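Local coordinates for protein amine Dehydrogenase (Pseudomonas putida, PDB 1JMX) that probably forms the seven-bladed beta-propeller subunit of a quinohemoprotein amine dehydrogenase, which oxidises primary amines and passes the electrons to heme c, at residues 93-98 with 198-203; 112-117 with 121-126; 128-133 with 138-143; 145-150 with 167-172. All coordinates share one frame; numbering follows the deposited sequence.

Contact 1: residues 93-98 with 198-203; sequences SMYSFA and LYFWPH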
# COMPACT_ATOMS: atom_id res chain seq x y z
N SER B 93 18.40 -3.18 -13.81
CA SER B 93 17.95 -4.26 -14.67
C SER B 93 16.79 -5.02 -14.01
O SER B 93 16.95 -5.61 -12.95
CB SER B 93 19.13 -5.19 -14.97
OG SER B 93 18.71 -6.30 -15.73
N MET B 94 15.62 -4.99 -14.64
CA MET B 94 14.44 -5.68 -14.12
C MET B 94 14.51 -7.16 -14.49
O MET B 94 13.75 -7.62 -15.34
CB MET B 94 13.16 -5.06 -14.68
CG MET B 94 11.89 -5.42 -13.91
SD MET B 94 11.93 -4.87 -12.19
CE MET B 94 12.65 -3.25 -12.36
N TYR B 95 15.42 -7.89 -13.84
CA TYR B 95 15.63 -9.32 -14.08
C TYR B 95 16.02 -9.58 -15.55
O TYR B 95 15.87 -10.70 -16.03
CB TYR B 95 14.37 -10.12 -13.73
CG TYR B 95 13.98 -10.05 -12.27
CD1 TYR B 95 13.09 -9.07 -11.82
CD2 TYR B 95 14.50 -10.94 -11.35
CE1 TYR B 95 12.74 -8.98 -10.48
CE2 TYR B 95 14.16 -10.86 -10.01
CZ TYR B 95 13.29 -9.88 -9.57
OH TYR B 95 12.98 -9.79 -8.23
N SER B 96 16.57 -8.57 -16.22
CA SER B 96 16.93 -8.67 -17.63
C SER B 96 18.40 -8.87 -17.94
O SER B 96 19.13 -7.90 -18.16
CB SER B 96 16.39 -7.46 -18.40
N PHE B 97 18.82 -10.13 -18.00
CA PHE B 97 20.21 -10.50 -18.32
C PHE B 97 20.22 -11.91 -18.94
O PHE B 97 19.31 -12.70 -18.70
CB PHE B 97 21.11 -10.45 -17.06
N ALA B 98 21.21 -12.20 -19.77
CA ALA B 98 21.31 -13.51 -20.41
C ALA B 98 22.76 -13.83 -20.77
O ALA B 98 23.57 -12.92 -20.94
CB ALA B 98 20.42 -13.56 -21.67
N LEU B 198 3.61 -11.88 -15.56
CA LEU B 198 4.41 -11.41 -14.44
C LEU B 198 5.34 -12.60 -14.16
O LEU B 198 4.92 -13.63 -13.63
CB LEU B 198 3.50 -11.11 -13.24
CG LEU B 198 4.08 -10.54 -11.94
CD1 LEU B 198 4.69 -11.65 -11.07
CD2 LEU B 198 5.11 -9.45 -12.27
N TYR B 199 6.60 -12.47 -14.56
CA TYR B 199 7.56 -13.56 -14.39
C TYR B 199 8.98 -13.06 -14.17
O TYR B 199 9.53 -12.35 -15.01
CB TYR B 199 7.51 -14.47 -15.62
CG TYR B 199 7.44 -15.94 -15.29
CD1 TYR B 199 6.24 -16.53 -14.89
CD2 TYR B 199 8.57 -16.74 -15.38
CE1 TYR B 199 6.17 -17.87 -14.59
CE2 TYR B 199 8.51 -18.10 -15.07
CZ TYR B 199 7.31 -18.65 -14.68
OH TYR B 199 7.24 -19.99 -14.39
N PHE B 200 9.55 -13.42 -13.03
CA PHE B 200 10.91 -13.02 -12.68
C PHE B 200 11.79 -14.23 -12.46
O PHE B 200 12.84 -14.14 -11.82
CB PHE B 200 10.89 -12.19 -11.40
CG PHE B 200 10.01 -10.98 -11.48
CD1 PHE B 200 10.02 -10.17 -12.62
CD2 PHE B 200 9.15 -10.67 -10.44
CE1 PHE B 200 9.19 -9.07 -12.71
CE2 PHE B 200 8.31 -9.57 -10.52
CZ PHE B 200 8.32 -8.77 -11.65
N TRP B 201 11.39 -15.37 -13.01
CA TRP B 201 12.13 -16.60 -12.81
C TRP B 201 12.57 -17.25 -14.14
O TRP B 201 11.79 -17.95 -14.78
CB TRP B 201 11.30 -17.57 -11.96
CG TRP B 201 10.78 -16.94 -10.66
CD1 TRP B 201 11.41 -16.92 -9.45
CD2 TRP B 201 9.53 -16.24 -10.45
NE1 TRP B 201 10.65 -16.25 -8.51
CE2 TRP B 201 9.50 -15.82 -9.10
CE3 TRP B 201 8.45 -15.91 -11.29
CZ2 TRP B 201 8.42 -15.11 -8.57
CZ3 TRP B 201 7.38 -15.20 -10.75
CH2 TRP B 201 7.38 -14.80 -9.40
N PRO B 202 13.81 -16.96 -14.59
CA PRO B 202 14.34 -17.53 -15.83
C PRO B 202 14.82 -18.96 -15.57
O PRO B 202 16.01 -19.20 -15.33
CB PRO B 202 15.49 -16.58 -16.16
CG PRO B 202 16.02 -16.24 -14.80
CD PRO B 202 14.76 -16.00 -14.00
N HIS B 203 13.89 -19.91 -15.58
CA HIS B 203 14.21 -21.31 -15.34
C HIS B 203 15.14 -21.88 -16.40
O HIS B 203 14.95 -21.67 -17.60
CB HIS B 203 12.95 -22.19 -15.36
CG HIS B 203 11.78 -21.64 -14.60
ND1 HIS B 203 11.68 -21.72 -13.23
CD2 HIS B 203 10.62 -21.09 -15.02
CE1 HIS B 203 10.51 -21.24 -12.84
NE2 HIS B 203 9.85 -20.86 -13.92
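With chi1 at -63° in Y95 and -57° in F200, each ring swings anti to its own carbonyl carbon, and the two side chains lean into each other between their loops. The result is an offset pair. The planes lie 15° from parallel, but the centroids are 4.5 Å apart, so there is little true ring overlap. What fills the middle of the Y95 face is instead the F200 methylene: CB of F200 stands 3.6 Å from the Y95 ring centroid, almost exactly on the normal, a clean CH-pi contact. The closest carbons are CD1 of Y95 and CD1 of F200, 3.4 Å apart. Y95 belongs to a loop-like interruption in the first strand of the beta-propeller blade built from strands 89-99 to 142-145, while F200 rides on the long connection after strand 178-182, close to the centre of the chain. The Y95 hydroxyl is bonded by Y64 OH and T341 OG1, and the Y64 ring also meets Y95 edge-to-face. Replacing Y95 with a leucine would probably rob F200 CB of its aromatic face and leave Y64 and T341 without their shared hydroxyl partner. F200 additionally meets an aromatic side chain of another subunit.

Contact 2: residues 112-117 with 121-126; sequences PTQRLN and VVKPPR. With HEC (heme c), chain F.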
# COMPACT_ATOMS: atom_id res chain seq x y z
N PRO B 112 17.90 3.17 -17.47
CA PRO B 112 18.64 4.20 -16.74
C PRO B 112 17.85 5.44 -16.36
O PRO B 112 16.86 5.79 -17.00
CB PRO B 112 19.76 4.53 -17.70
CG PRO B 112 19.06 4.50 -19.01
CD PRO B 112 18.09 3.34 -18.92
N THR B 113 18.29 6.08 -15.29
CA THR B 113 17.67 7.31 -14.83
C THR B 113 18.77 8.33 -14.58
O THR B 113 19.72 8.08 -13.84
CB THR B 113 16.88 7.13 -13.52
OG1 THR B 113 15.89 6.11 -13.71
CG2 THR B 113 16.19 8.43 -13.13
N GLN B 114 18.65 9.47 -15.23
CA GLN B 114 19.61 10.53 -15.04
C GLN B 114 19.21 11.25 -13.76
O GLN B 114 18.10 11.77 -13.65
CB GLN B 114 19.54 11.47 -16.24
CG GLN B 114 20.61 12.53 -16.27
CD GLN B 114 20.46 13.42 -17.48
OE1 GLN B 114 19.41 14.02 -17.70
NE2 GLN B 114 21.51 13.49 -18.29
N ARG B 115 20.07 11.20 -12.75
CA ARG B 115 19.79 11.87 -11.48
C ARG B 115 20.57 13.18 -11.37
O ARG B 115 21.79 13.17 -11.21
CB ARG B 115 20.12 10.98 -10.30
CG ARG B 115 19.17 9.83 -10.12
CD ARG B 115 19.51 9.04 -8.89
NE ARG B 115 18.50 8.01 -8.64
CZ ARG B 115 18.46 7.23 -7.57
NH1 ARG B 115 19.38 7.34 -6.62
NH2 ARG B 115 17.47 6.34 -7.43
N LEU B 116 19.85 14.29 -11.49
CA LEU B 116 20.45 15.61 -11.38
C LEU B 116 20.23 16.18 -9.98
O LEU B 116 19.60 15.54 -9.13
CB LEU B 116 19.90 16.54 -12.48
CG LEU B 116 20.17 16.06 -13.91
CD1 LEU B 116 19.90 17.15 -14.93
CD2 LEU B 116 21.61 15.63 -14.02
N ASN B 117 20.76 17.38 -9.75
CA ASN B 117 20.66 18.04 -8.46
C ASN B 117 19.27 18.23 -7.88
O ASN B 117 19.07 18.00 -6.69
CB ASN B 117 21.38 19.39 -8.53
CG ASN B 117 20.89 20.26 -9.66
OD1 ASN B 117 20.99 19.89 -10.83
ND2 ASN B 117 20.35 21.42 -9.33
N VAL B 121 15.34 12.33 -14.60
CA VAL B 121 14.92 12.26 -15.99
C VAL B 121 15.09 10.81 -16.37
O VAL B 121 16.19 10.28 -16.32
CB VAL B 121 15.77 13.14 -16.93
CG1 VAL B 121 15.25 13.05 -18.35
CG2 VAL B 121 15.74 14.60 -16.48
N VAL B 122 13.98 10.15 -16.68
CA VAL B 122 14.03 8.75 -17.08
C VAL B 122 14.46 8.73 -18.54
O VAL B 122 13.98 9.51 -19.35
CB VAL B 122 12.65 8.05 -16.90
CG1 VAL B 122 12.75 6.59 -17.24
CG2 VAL B 122 12.17 8.20 -15.46
N LYS B 123 15.43 7.89 -18.84
CA LYS B 123 15.96 7.78 -20.19
C LYS B 123 15.49 6.49 -20.83
O LYS B 123 15.01 5.59 -20.14
CB LYS B 123 17.48 7.80 -20.15
CG LYS B 123 18.09 9.05 -19.59
CD LYS B 123 17.81 10.24 -20.48
CE LYS B 123 18.67 11.42 -20.08
NZ LYS B 123 20.13 11.02 -20.06
N PRO B 124 15.60 6.40 -22.16
CA PRO B 124 15.19 5.18 -22.88
C PRO B 124 16.08 4.01 -22.49
O PRO B 124 17.25 4.20 -22.14
CB PRO B 124 15.41 5.57 -24.35
CG PRO B 124 15.16 7.03 -24.35
CD PRO B 124 15.89 7.48 -23.11
N PRO B 125 15.53 2.78 -22.47
CA PRO B 125 16.34 1.62 -22.10
C PRO B 125 17.38 1.27 -23.19
O PRO B 125 17.31 1.76 -24.32
CB PRO B 125 15.30 0.52 -21.95
CG PRO B 125 14.05 1.27 -21.57
CD PRO B 125 14.10 2.42 -22.52
N ARG B 126 18.33 0.42 -22.83
CA ARG B 126 19.37 -0.01 -23.76
C ARG B 126 19.94 -1.36 -23.37
O ARG B 126 19.99 -1.70 -22.20
CB ARG B 126 20.52 1.01 -23.82
CG ARG B 126 21.22 1.21 -22.49
CD ARG B 126 22.30 2.27 -22.55
NE ARG B 126 22.78 2.58 -21.21
CZ ARG B 126 22.50 3.70 -20.55
NH1 ARG B 126 21.74 4.64 -21.11
NH2 ARG B 126 22.93 3.86 -19.31
FE HEC F . 14.97 18.82 -2.59
CHA HEC F . 13.17 17.61 -5.17
CHB HEC F . 12.28 20.55 -1.50
CHC HEC F . 16.82 20.07 -0.00
CHD HEC F . 17.72 17.09 -3.70
NA HEC F . 13.12 19.03 -3.20
C1A HEC F . 12.52 18.46 -4.30
C2A HEC F . 11.13 18.87 -4.41
C3A HEC F . 10.89 19.69 -3.38
C4A HEC F . 12.12 19.79 -2.63
CMA HEC F . 9.58 20.38 -3.06
CAA HEC F . 10.16 18.44 -5.49
CBA HEC F . 9.33 17.28 -4.97
CGA HEC F . 8.33 16.77 -5.99
O1A HEC F . 8.26 17.30 -7.11
O2A HEC F . 7.60 15.81 -5.66
NB HEC F . 14.63 20.03 -1.09
C1B HEC F . 13.43 20.68 -0.77
C2B HEC F . 13.52 21.50 0.39
C3B HEC F . 14.82 21.37 0.81
C4B HEC F . 15.49 20.46 -0.09
CMB HEC F . 12.39 22.35 1.01
CAB HEC F . 15.37 22.11 2.02
CBB HEC F . 15.18 21.50 3.41
NC HEC F . 16.86 18.62 -1.99
C1C HEC F . 17.46 19.21 -0.88
C2C HEC F . 18.84 18.83 -0.75
C3C HEC F . 19.10 18.01 -1.78
C4C HEC F . 17.87 17.86 -2.55
CMC HEC F . 19.80 19.29 0.34
CAC HEC F . 20.51 17.58 -2.18
CBC HEC F . 21.18 16.36 -1.56
ND HEC F . 15.37 17.60 -4.11
C1D HEC F . 16.54 16.96 -4.44
C2D HEC F . 16.40 16.14 -5.65
C3D HEC F . 15.11 16.31 -6.03
C4D HEC F . 14.50 17.20 -5.09
CMD HEC F . 17.49 15.28 -6.32
CAD HEC F . 14.38 15.69 -7.23
CBD HEC F . 13.80 14.30 -7.01
CGD HEC F . 12.82 14.23 -5.87
O1D HEC F . 13.15 13.67 -4.82
O2D HEC F . 11.69 14.73 -6.01
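The guanidinium of R126 is set obliquely against the ring of P112, with NH1 of R126 3.4 Å from CG of P112 and NH2 near CB. Salt bridges from NH1 to E89 and from NE to E128 fix the rotation of that flat group, so the proline rests against an arginine already pinned by acids. Further along, Q114 and V121 point the same way, side by side on one face of the sheet, while K123 runs across Q114 at a slant. Q114 is fully extended, CG anti to the backbone N (chi1 -173°). K123 is bent at its second and fourth torsions, which carries CE of K123 to 3.7 Å from CD of Q114 and leaves NZ to bridge to E89. T113 and V122 face the other side of the sheet. Between the strands, Q114 N donates to V121 O at 2.8 Å and V121 N returns a bond to Q114 O at 3.0 Å; K123 N then reaches P112 O at 3.1 Å. Beyond the paired residues, the carbonyl O of N117 comes within 3.2 Å of the heme methyl CMD. This is an antiparallel beta-hairpin, 105-115 with 120-122, projecting from a propeller blade to the edge of a heme c.

Contact 3: residues 128-133 with 138-143; sequences EVFSTA and AKPVRT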
# COMPACT_ATOMS: atom_id res chain seq x y z
N GLU B 128 23.14 -3.71 -23.10
CA GLU B 128 24.58 -3.55 -23.01
C GLU B 128 25.20 -4.94 -23.03
O GLU B 128 24.74 -5.84 -22.33
CB GLU B 128 24.96 -2.83 -21.72
CG GLU B 128 24.48 -1.39 -21.66
CD GLU B 128 24.95 -0.66 -20.44
OE1 GLU B 128 25.32 -1.29 -19.43
OE2 GLU B 128 24.95 0.58 -20.49
N VAL B 129 26.20 -5.11 -23.88
CA VAL B 129 26.89 -6.38 -24.03
C VAL B 129 28.22 -6.28 -23.32
O VAL B 129 28.93 -5.29 -23.46
CB VAL B 129 27.14 -6.71 -25.51
CG1 VAL B 129 27.67 -8.12 -25.65
CG2 VAL B 129 25.87 -6.53 -26.33
N PHE B 130 28.56 -7.30 -22.55
CA PHE B 130 29.81 -7.32 -21.82
C PHE B 130 30.54 -8.59 -22.21
O PHE B 130 29.92 -9.62 -22.47
CB PHE B 130 29.58 -7.33 -20.31
CG PHE B 130 28.76 -6.18 -19.82
CD1 PHE B 130 27.38 -6.27 -19.74
CD2 PHE B 130 29.37 -4.99 -19.44
CE1 PHE B 130 26.61 -5.20 -19.30
CE2 PHE B 130 28.61 -3.91 -18.99
CZ PHE B 130 27.24 -4.02 -18.93
N SER B 131 31.85 -8.49 -22.32
CA SER B 131 32.66 -9.64 -22.63
C SER B 131 33.02 -10.22 -21.28
O SER B 131 33.46 -9.50 -20.38
CB SER B 131 33.91 -9.22 -23.39
OG SER B 131 34.75 -10.33 -23.59
N THR B 132 32.80 -11.52 -21.10
CA THR B 132 33.10 -12.17 -19.83
C THR B 132 34.59 -12.23 -19.53
O THR B 132 35.01 -12.42 -18.38
CB THR B 132 32.50 -13.58 -19.78
OG1 THR B 132 33.00 -14.35 -20.89
CG2 THR B 132 30.99 -13.51 -19.87
N ALA B 133 35.41 -12.04 -20.57
CA ALA B 133 36.86 -12.06 -20.43
C ALA B 133 37.39 -10.79 -19.78
O ALA B 133 38.53 -10.77 -19.30
CB ALA B 133 37.52 -12.27 -21.81
N ALA B 138 34.53 -4.97 -16.16
CA ALA B 138 33.87 -5.04 -17.46
C ALA B 138 32.99 -3.84 -17.80
O ALA B 138 32.22 -3.36 -16.98
CB ALA B 138 33.08 -6.33 -17.58
N LYS B 139 33.11 -3.38 -19.04
CA LYS B 139 32.33 -2.25 -19.53
C LYS B 139 31.70 -2.60 -20.86
O LYS B 139 32.13 -3.53 -21.53
CB LYS B 139 33.23 -1.01 -19.62
CG LYS B 139 33.42 -0.31 -18.27
CD LYS B 139 34.49 0.76 -18.31
CE LYS B 139 34.51 1.56 -17.02
NZ LYS B 139 33.33 2.49 -16.86
N PRO B 140 30.63 -1.87 -21.26
CA PRO B 140 29.94 -2.13 -22.53
C PRO B 140 30.86 -2.20 -23.75
O PRO B 140 31.67 -1.30 -23.98
CB PRO B 140 28.98 -0.94 -22.63
CG PRO B 140 28.65 -0.66 -21.22
CD PRO B 140 29.99 -0.75 -20.54
N VAL B 141 30.76 -3.30 -24.49
CA VAL B 141 31.54 -3.47 -25.71
C VAL B 141 30.63 -3.22 -26.90
O VAL B 141 31.09 -3.06 -28.03
CB VAL B 141 32.20 -4.88 -25.81
CG1 VAL B 141 33.23 -5.07 -24.71
CG2 VAL B 141 31.15 -5.99 -25.78
N ARG B 142 29.34 -3.10 -26.63
CA ARG B 142 28.33 -2.85 -27.65
C ARG B 142 27.04 -2.50 -26.93
O ARG B 142 26.77 -3.03 -25.87
CB ARG B 142 28.12 -4.14 -28.45
CG ARG B 142 27.81 -3.97 -29.92
CD ARG B 142 27.59 -5.34 -30.56
NE ARG B 142 28.60 -6.29 -30.13
CZ ARG B 142 28.35 -7.49 -29.62
NH1 ARG B 142 27.12 -7.94 -29.48
NH2 ARG B 142 29.36 -8.22 -29.19
N THR B 143 26.28 -1.54 -27.45
CA THR B 143 25.01 -1.17 -26.85
C THR B 143 23.99 -0.79 -27.91
O THR B 143 24.33 -0.17 -28.92
CB THR B 143 25.11 -0.09 -25.69
OG1 THR B 143 24.20 1.00 -25.92
CG2 THR B 143 26.50 0.43 -25.52
O HOH W 1 32.87 -6.00 -21.36
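Two backbone hydrogen bonds hold V129, one at its N-H and one at its carbonyl: V129 N gives to R142 O, and V141 N gives to V129 O, each at 2.9 Å. The same V129 carbonyl takes a CA-H...O contact from P140 CA at 3.4 Å. Where direct pairing stops, a water carries on, accepting from S131 N and donating to K139 O 2.6 Å from it. These bonds tie the beta-hairpin of strands 126-131 and 142-145, strand 142-145 being the outermost of a propeller blade that begins with strand 89-99. Side-chain contacts divide between the two faces. On one, the apolar F130 ring lies alongside P140, CE2 of F130 being 3.8 Å from CD of P140, and F130 continues onto F79 and A81 of the neighbouring blade. The charged E128 carboxylate also packs on apolar carbon, CG of P140 lying 3.8 Å from CD of E128, on its way to a salt bridge with R126. On the other face, R142 bends at chi3 (-45°) and folds its guanidinium over V129, bringing NH1 of R142 to 3.7 Å from CG2 of V129. CG1 of V129 lies 4.1 Å from CG2 of V141. Trimming V129 to an alanine would probably open a gap beneath that guanidinium and beside the V141 methyl. A salt bridge to E105 holds the charged end of R142.

Contact 4: residues 145-150 with 167-172; sequences PMPRQV and DIYKMD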
# COMPACT_ATOMS: atom_id res chain seq x y z
N PRO B 145 19.53 0.19 -28.64
CA PRO B 145 18.31 0.72 -28.03
C PRO B 145 17.33 -0.41 -27.76
O PRO B 145 17.25 -1.38 -28.52
CB PRO B 145 17.78 1.68 -29.10
CG PRO B 145 18.25 1.06 -30.37
CD PRO B 145 19.66 0.63 -30.04
N MET B 146 16.60 -0.31 -26.65
CA MET B 146 15.63 -1.33 -26.27
C MET B 146 14.27 -0.71 -25.96
O MET B 146 14.18 0.46 -25.60
CB MET B 146 16.11 -2.09 -25.03
CG MET B 146 17.29 -3.00 -25.25
SD MET B 146 16.87 -4.35 -26.35
CE MET B 146 15.95 -5.44 -25.23
N PRO B 147 13.19 -1.47 -26.19
CA PRO B 147 11.87 -0.92 -25.88
C PRO B 147 11.67 -0.96 -24.36
O PRO B 147 12.44 -1.59 -23.63
CB PRO B 147 10.92 -1.87 -26.62
CG PRO B 147 11.68 -3.16 -26.71
CD PRO B 147 13.09 -2.71 -27.00
N ARG B 148 10.68 -0.23 -23.87
CA ARG B 148 10.37 -0.20 -22.44
C ARG B 148 9.69 -1.48 -21.99
O ARG B 148 9.19 -2.24 -22.81
CB ARG B 148 9.44 0.96 -22.10
CG ARG B 148 10.06 2.30 -22.23
CD ARG B 148 9.61 3.20 -21.12
NE ARG B 148 10.69 4.12 -20.85
CZ ARG B 148 11.53 4.03 -19.83
NH1 ARG B 148 11.42 3.07 -18.93
NH2 ARG B 148 12.57 4.82 -19.80
N GLN B 149 9.64 -1.66 -20.67
CA GLN B 149 9.00 -2.79 -20.02
C GLN B 149 9.56 -4.16 -20.38
O GLN B 149 8.84 -5.16 -20.42
CB GLN B 149 7.49 -2.72 -20.22
CG GLN B 149 6.87 -1.45 -19.63
CD GLN B 149 5.47 -1.14 -20.15
OE1 GLN B 149 5.21 -1.22 -21.36
NE2 GLN B 149 4.57 -0.77 -19.25
N VAL B 150 10.87 -4.21 -20.61
CA VAL B 150 11.56 -5.45 -20.93
C VAL B 150 12.05 -6.08 -19.63
O VAL B 150 12.54 -5.39 -18.74
CB VAL B 150 12.76 -5.20 -21.90
CG1 VAL B 150 13.74 -6.37 -21.88
CG2 VAL B 150 12.24 -4.97 -23.32
N ASP B 167 5.81 -7.54 -25.95
CA ASP B 167 5.72 -8.71 -26.83
C ASP B 167 7.06 -9.43 -26.65
O ASP B 167 8.00 -8.87 -26.10
CB ASP B 167 5.58 -8.30 -28.30
CG ASP B 167 4.22 -7.71 -28.63
OD1 ASP B 167 3.18 -8.19 -28.12
OD2 ASP B 167 4.18 -6.76 -29.44
N ILE B 168 7.13 -10.69 -27.05
CA ILE B 168 8.38 -11.43 -26.96
C ILE B 168 9.09 -11.11 -28.28
O ILE B 168 8.49 -11.21 -29.36
CB ILE B 168 8.17 -12.95 -26.83
CG1 ILE B 168 7.26 -13.26 -25.64
CG2 ILE B 168 9.52 -13.67 -26.66
CD1 ILE B 168 7.76 -12.73 -24.34
N TYR B 169 10.34 -10.68 -28.19
CA TYR B 169 11.14 -10.33 -29.35
C TYR B 169 12.28 -11.30 -29.58
O TYR B 169 12.72 -11.99 -28.67
CB TYR B 169 11.73 -8.94 -29.19
CG TYR B 169 10.75 -7.89 -28.75
CD1 TYR B 169 10.82 -7.35 -27.47
CD2 TYR B 169 9.76 -7.43 -29.61
CE1 TYR B 169 9.94 -6.37 -27.06
CE2 TYR B 169 8.87 -6.45 -29.22
CZ TYR B 169 8.97 -5.93 -27.94
OH TYR B 169 8.10 -4.95 -27.54
N LYS B 170 12.73 -11.36 -30.82
CA LYS B 170 13.84 -12.20 -31.22
C LYS B 170 14.85 -11.15 -31.66
O LYS B 170 14.63 -10.42 -32.61
CB LYS B 170 13.44 -13.09 -32.38
CG LYS B 170 14.53 -14.04 -32.83
CD LYS B 170 14.05 -14.86 -34.01
CE LYS B 170 15.16 -15.72 -34.56
NZ LYS B 170 15.69 -16.62 -33.50
N MET B 171 15.97 -11.08 -30.96
CA MET B 171 16.96 -10.06 -31.26
C MET B 171 18.34 -10.54 -31.68
O MET B 171 18.87 -11.51 -31.14
CB MET B 171 17.08 -9.12 -30.05
CG MET B 171 18.09 -8.00 -30.20
SD MET B 171 18.07 -6.97 -28.75
CE MET B 171 18.42 -5.41 -29.46
N ASP B 172 18.88 -9.85 -32.68
CA ASP B 172 20.21 -10.11 -33.21
C ASP B 172 21.15 -9.28 -32.33
O ASP B 172 21.07 -8.06 -32.34
CB ASP B 172 20.29 -9.61 -34.65
CG ASP B 172 21.59 -10.00 -35.34
OD1 ASP B 172 21.56 -10.26 -36.56
OD2 ASP B 172 22.65 -10.04 -34.68
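The sulfur of M146 meets the methyl end of M171, and the two side chains get there by very different routes. M146 is curled at every torsion, its CG beside the backbone N (chi1 -70°) and the chain bent again at chi2 and chi3, which tucks SD in toward the neighbouring blade. M171 instead runs straight out, CG anti to the backbone N (chi1 179°) with chi2 also extended, and turns only at its last torsion (chi3 -147°). The two chains cross at their ends, SD of M146 lying 3.6 Å from CE of M171 and 3.8 Å from SD of M171. L127 touches both methionines and helps enclose the pair. The second meeting is between P147 and Y169, whose side chains slide past one another in opposite directions. CG of P147 approaches CE1 of Y169 to 3.7 Å, at a slant to the ring. Y169 is steadied by the ring of Y178, which it meets edge-to-face, and Y178 also packs on P147 and M171. Here the connection leaving strand 142-145 passes the third strand of the next propeller blade, 168-171. Farther along, R148 forms a salt bridge with E134 of a neighbouring subunit. Between the two segments the side chains meet by apolar contact alone: thioether, methyl, proline ring and aromatic carbon are held together by shape and dispersion rather than by directional bonds.

Overall arrangement
Contact 1 lies near the centre of the propeller and contact 4 is buried between two blades; both rest on aromatic, proline or methionine side chains. Contacts 2 and 3 are only partly buried, lie farther out, and are beta-hairpins of one blade, held by backbone bonds, with arginines bridged to acids. That same sheet contributes strand 89-99 to contact 1. Contact 2 stands farthest from the chain centre, about 26 Å between centres, and alone reaches the heme. It also joins contact 4, where P125 O and M146 N probably form a hydrogen bond, while M94 of contact 1 packs against V150 of contact 4.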